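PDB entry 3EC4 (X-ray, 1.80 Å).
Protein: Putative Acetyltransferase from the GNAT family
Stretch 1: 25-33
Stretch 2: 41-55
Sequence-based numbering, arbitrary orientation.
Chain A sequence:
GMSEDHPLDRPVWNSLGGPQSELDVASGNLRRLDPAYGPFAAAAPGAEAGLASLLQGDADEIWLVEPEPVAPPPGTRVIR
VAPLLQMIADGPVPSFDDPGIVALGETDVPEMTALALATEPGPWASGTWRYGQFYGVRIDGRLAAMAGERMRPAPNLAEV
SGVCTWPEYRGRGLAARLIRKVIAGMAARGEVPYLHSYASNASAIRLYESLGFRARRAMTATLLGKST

Stretch 1 25-33: VASGNLRRL
Stretch 2, residues 41-55: AAAAPGAEAGLASLL

Two short strands, 30-32 and 41-43, run antiparallel at 173°, their axes 4.8 Å apart at closest approach. The register pairs L30 with A43 (CA to CA 4.7 Å), R31 with A42 (5.3 Å) and R32 with A41 (4.3 Å). R31 and A42 form the hydrogen-bonded pair: R31 N donates to A42 O and A42 N to R31 O, both at 2.9 Å. One step beyond the strand, A44 N donates to N29 O at 2.9 Å. The flanking pairs lack such mutual bonds, but the same carbonyls also take CA-H contacts, A41 CA to R31 O at 3.2 Å and A43 CA to N29 O at 3.5 Å.

A type II' turn from S27 to L30 leads into the first strand, with G28 at phi/psi 70/-125 and L30 N bonded to S27 O at 3.2 Å. A type II turn from A44 to A47 leaves the second; G46 sits at 88/-18, where a CB would jam against the preceding carbonyl, and its N reaches E48 OE2 at 3.1 Å. Residues 48-53 then take helical phi/psi and bring G50, L51 and L54 over the face bearing L30 and R32.

L30 is the centre of the packing. Chi1 m (-66°) and chi2 t (174°) extend it so that its end comes nearer to the second stretch than its CA-to-CB bond suggests. CD2 lies 3.8 Å from A43 CB and 4.3 Å from L51 CD2, while CD1 lies 4.2 Å from L54 CD2 and only 3.0 Å from G50 O. Glycine fits here because an ideal CB on G50 would stand 3.1 Å from L30 CD1. S53, chi1 p (75°), turns its OG back to donate to G50 O at a very short 2.5 Å; that OG is 3.3 Å from L30 CD1.

L54, chi1 m and chi2 t, points toward the first stretch; its CD2 also meets R32 CB at 4.1 Å and, more loosely, A26 CB at 4.4 Å. R32 takes chi1 t, chi2 p, chi3 t and chi4 96°. Its aliphatic part packs, with CD 3.9 Å from A41 CB, and its NE donates to a water at 2.8 Å that in turn donates to L54 O at 2.5 Å. R31, on the face shared with A42, is extended (m, t, t, chi4 169°), so its end leads away.

The CA-to-CB bond of N29 points sideways, and with chi1 -86° (m) and chi2 -17° its side chain meets two small alanines: its CG is 3.4 Å from A44 CB and its CB 3.7 Å from A47 CB.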

# COMPACT_ATOMS: atom_id res chain seq x y z
N VAL A 25 0.45 -0.93 16.89
CA VAL A 25 1.18 -1.50 18.02
C VAL A 25 1.78 -0.44 18.97
O VAL A 25 2.39 -0.79 19.97
CB VAL A 25 2.26 -2.54 17.55
CG1 VAL A 25 1.56 -3.78 16.90
CG2 VAL A 25 3.34 -1.84 16.62
N ALA A 26 1.61 0.84 18.64
CA ALA A 26 2.14 1.95 19.42
C ALA A 26 1.02 2.47 20.32
O ALA A 26 -0.01 1.78 20.54
CB ALA A 26 2.68 3.07 18.49
N SER A 27 1.23 3.65 20.89
CA SER A 27 0.27 4.23 21.82
C SER A 27 0.44 5.72 21.78
O SER A 27 1.45 6.22 21.31
CB SER A 27 0.52 3.73 23.25
OG SER A 27 1.87 4.00 23.63
N GLY A 28 -0.58 6.42 22.27
CA GLY A 28 -0.50 7.84 22.51
C GLY A 28 -0.46 8.61 21.22
O GLY A 28 -1.32 8.42 20.35
N ASN A 29 0.55 9.45 21.06
CA ASN A 29 0.66 10.26 19.87
C ASN A 29 1.50 9.64 18.76
O ASN A 29 1.87 10.32 17.80
CB ASN A 29 1.25 11.65 20.20
CG ASN A 29 0.18 12.63 20.63
OD1 ASN A 29 -1.03 12.40 20.40
ND2 ASN A 29 0.60 13.73 21.24
N LEU A 30 1.78 8.34 18.89
CA LEU A 30 2.44 7.60 17.83
C LEU A 30 1.56 6.47 17.40
O LEU A 30 0.88 5.85 18.23
CB LEU A 30 3.82 7.06 18.31
CG LEU A 30 4.86 8.15 18.63
CD1 LEU A 30 6.14 7.54 19.23
CD2 LEU A 30 5.21 9.05 17.45
N ARG A 31 1.55 6.23 16.11
CA ARG A 31 0.88 5.06 15.54
C ARG A 31 1.87 4.30 14.69
O ARG A 31 2.56 4.88 13.84
CB ARG A 31 -0.37 5.43 14.73
CG ARG A 31 -1.42 6.08 15.63
CD ARG A 31 -2.64 6.58 14.91
NE ARG A 31 -3.46 7.37 15.86
CZ ARG A 31 -4.49 8.13 15.53
NH1 ARG A 31 -4.88 8.23 14.25
NH2 ARG A 31 -5.14 8.80 16.48
N ARG A 32 1.92 2.99 14.92
CA ARG A 32 2.87 2.11 14.21
C ARG A 32 2.17 0.86 13.76
O ARG A 32 1.52 0.19 14.54
CB ARG A 32 4.02 1.77 15.16
CG ARG A 32 4.99 0.66 14.71
CD ARG A 32 5.82 1.16 13.57
NE ARG A 32 7.01 0.36 13.18
CZ ARG A 32 7.03 -0.56 12.19
NH1 ARG A 32 5.92 -0.92 11.53
NH2 ARG A 32 8.18 -1.14 11.88
N LEU A 33 2.22 0.59 12.46
CA LEU A 33 1.62 -0.62 11.94
C LEU A 33 2.37 -1.81 12.53
O LEU A 33 3.61 -1.82 12.65
CB LEU A 33 1.66 -0.61 10.40
CG LEU A 33 1.19 -1.83 9.60
CD1 LEU A 33 -0.28 -2.08 9.79
CD2 LEU A 33 1.60 -1.66 8.12
N ALA A 41 4.41 4.10 9.77
CA ALA A 41 4.18 4.79 11.07
C ALA A 41 3.78 6.23 10.83
O ALA A 41 3.94 6.75 9.73
CB ALA A 41 5.44 4.72 12.00
N ALA A 42 3.24 6.87 11.87
CA ALA A 42 2.80 8.25 11.79
C ALA A 42 2.81 8.84 13.19
O ALA A 42 2.62 8.12 14.20
CB ALA A 42 1.40 8.35 11.15
N ALA A 43 2.99 10.15 13.26
CA ALA A 43 2.99 10.90 14.54
C ALA A 43 1.90 11.98 14.55
O ALA A 43 1.53 12.54 13.51
CB ALA A 43 4.38 11.55 14.77
N ALA A 44 1.41 12.30 15.74
CA ALA A 44 0.48 13.41 15.87
C ALA A 44 1.22 14.66 15.43
O ALA A 44 2.42 14.75 15.60
CB ALA A 44 0.00 13.57 17.34
N PRO A 45 0.49 15.65 14.88
CA PRO A 45 1.16 16.92 14.63
C PRO A 45 1.84 17.43 15.91
O PRO A 45 1.25 17.39 16.98
CB PRO A 45 0.02 17.85 14.22
CG PRO A 45 -1.07 16.98 13.77
CD PRO A 45 -0.95 15.72 14.60
N GLY A 46 3.08 17.87 15.80
CA GLY A 46 3.85 18.33 16.96
C GLY A 46 4.62 17.26 17.71
O GLY A 46 5.55 17.59 18.45
N ALA A 47 4.27 15.99 17.51
CA ALA A 47 4.83 14.88 18.27
C ALA A 47 5.87 14.03 17.50
O ALA A 47 6.20 12.91 17.89
CB ALA A 47 3.69 14.00 18.73
N GLU A 48 6.39 14.59 16.42
CA GLU A 48 7.34 13.92 15.50
C GLU A 48 8.64 13.48 16.19
O GLU A 48 9.23 12.47 15.80
CB GLU A 48 7.65 14.84 14.30
CG GLU A 48 6.42 15.21 13.45
CD GLU A 48 5.68 16.45 13.93
OE1 GLU A 48 6.15 17.12 14.89
OE2 GLU A 48 4.60 16.74 13.35
N ALA A 49 9.05 14.15 17.27
CA ALA A 49 10.26 13.71 17.99
C ALA A 49 10.15 12.26 18.43
O ALA A 49 11.14 11.52 18.46
CB ALA A 49 10.56 14.63 19.21
N GLY A 50 8.93 11.84 18.76
CA GLY A 50 8.69 10.47 19.20
C GLY A 50 8.93 9.39 18.17
O GLY A 50 8.98 8.21 18.51
N LEU A 51 9.05 9.76 16.89
CA LEU A 51 9.28 8.78 15.83
C LEU A 51 10.58 8.03 16.08
O LEU A 51 10.68 6.86 15.76
CB LEU A 51 9.30 9.45 14.45
CG LEU A 51 7.98 9.93 13.85
CD1 LEU A 51 8.27 10.81 12.61
CD2 LEU A 51 7.02 8.75 13.53
N ALA A 52 11.58 8.70 16.68
CA ALA A 52 12.85 8.07 16.97
C ALA A 52 12.68 6.90 17.93
O ALA A 52 13.37 5.89 17.83
CB ALA A 52 13.86 9.10 17.51
N SER A 53 11.71 7.02 18.84
CA SER A 53 11.43 5.98 19.81
C SER A 53 10.92 4.69 19.16
O SER A 53 11.00 3.64 19.77
CB SER A 53 10.43 6.50 20.91
OG SER A 53 9.12 6.59 20.40
N LEU A 54 10.45 4.76 17.90
CA LEU A 54 10.04 3.56 17.16
C LEU A 54 11.20 2.87 16.46
O LEU A 54 10.99 1.83 15.84
CB LEU A 54 8.99 3.92 16.08
CG LEU A 54 7.73 4.70 16.48
CD1 LEU A 54 6.94 5.20 15.24
CD2 LEU A 54 6.86 3.81 17.35
N LEU A 55 12.41 3.44 16.54
CA LEU A 55 13.60 2.93 15.82
C LEU A 55 14.75 2.47 16.76
O LEU A 55 15.72 3.23 16.98
CB LEU A 55 14.15 4.02 14.90
CG LEU A 55 13.26 4.40 13.72
CD1 LEU A 55 13.90 5.52 12.92
CD2 LEU A 55 12.99 3.21 12.85
O HOH W 1 9.27 0.39 14.85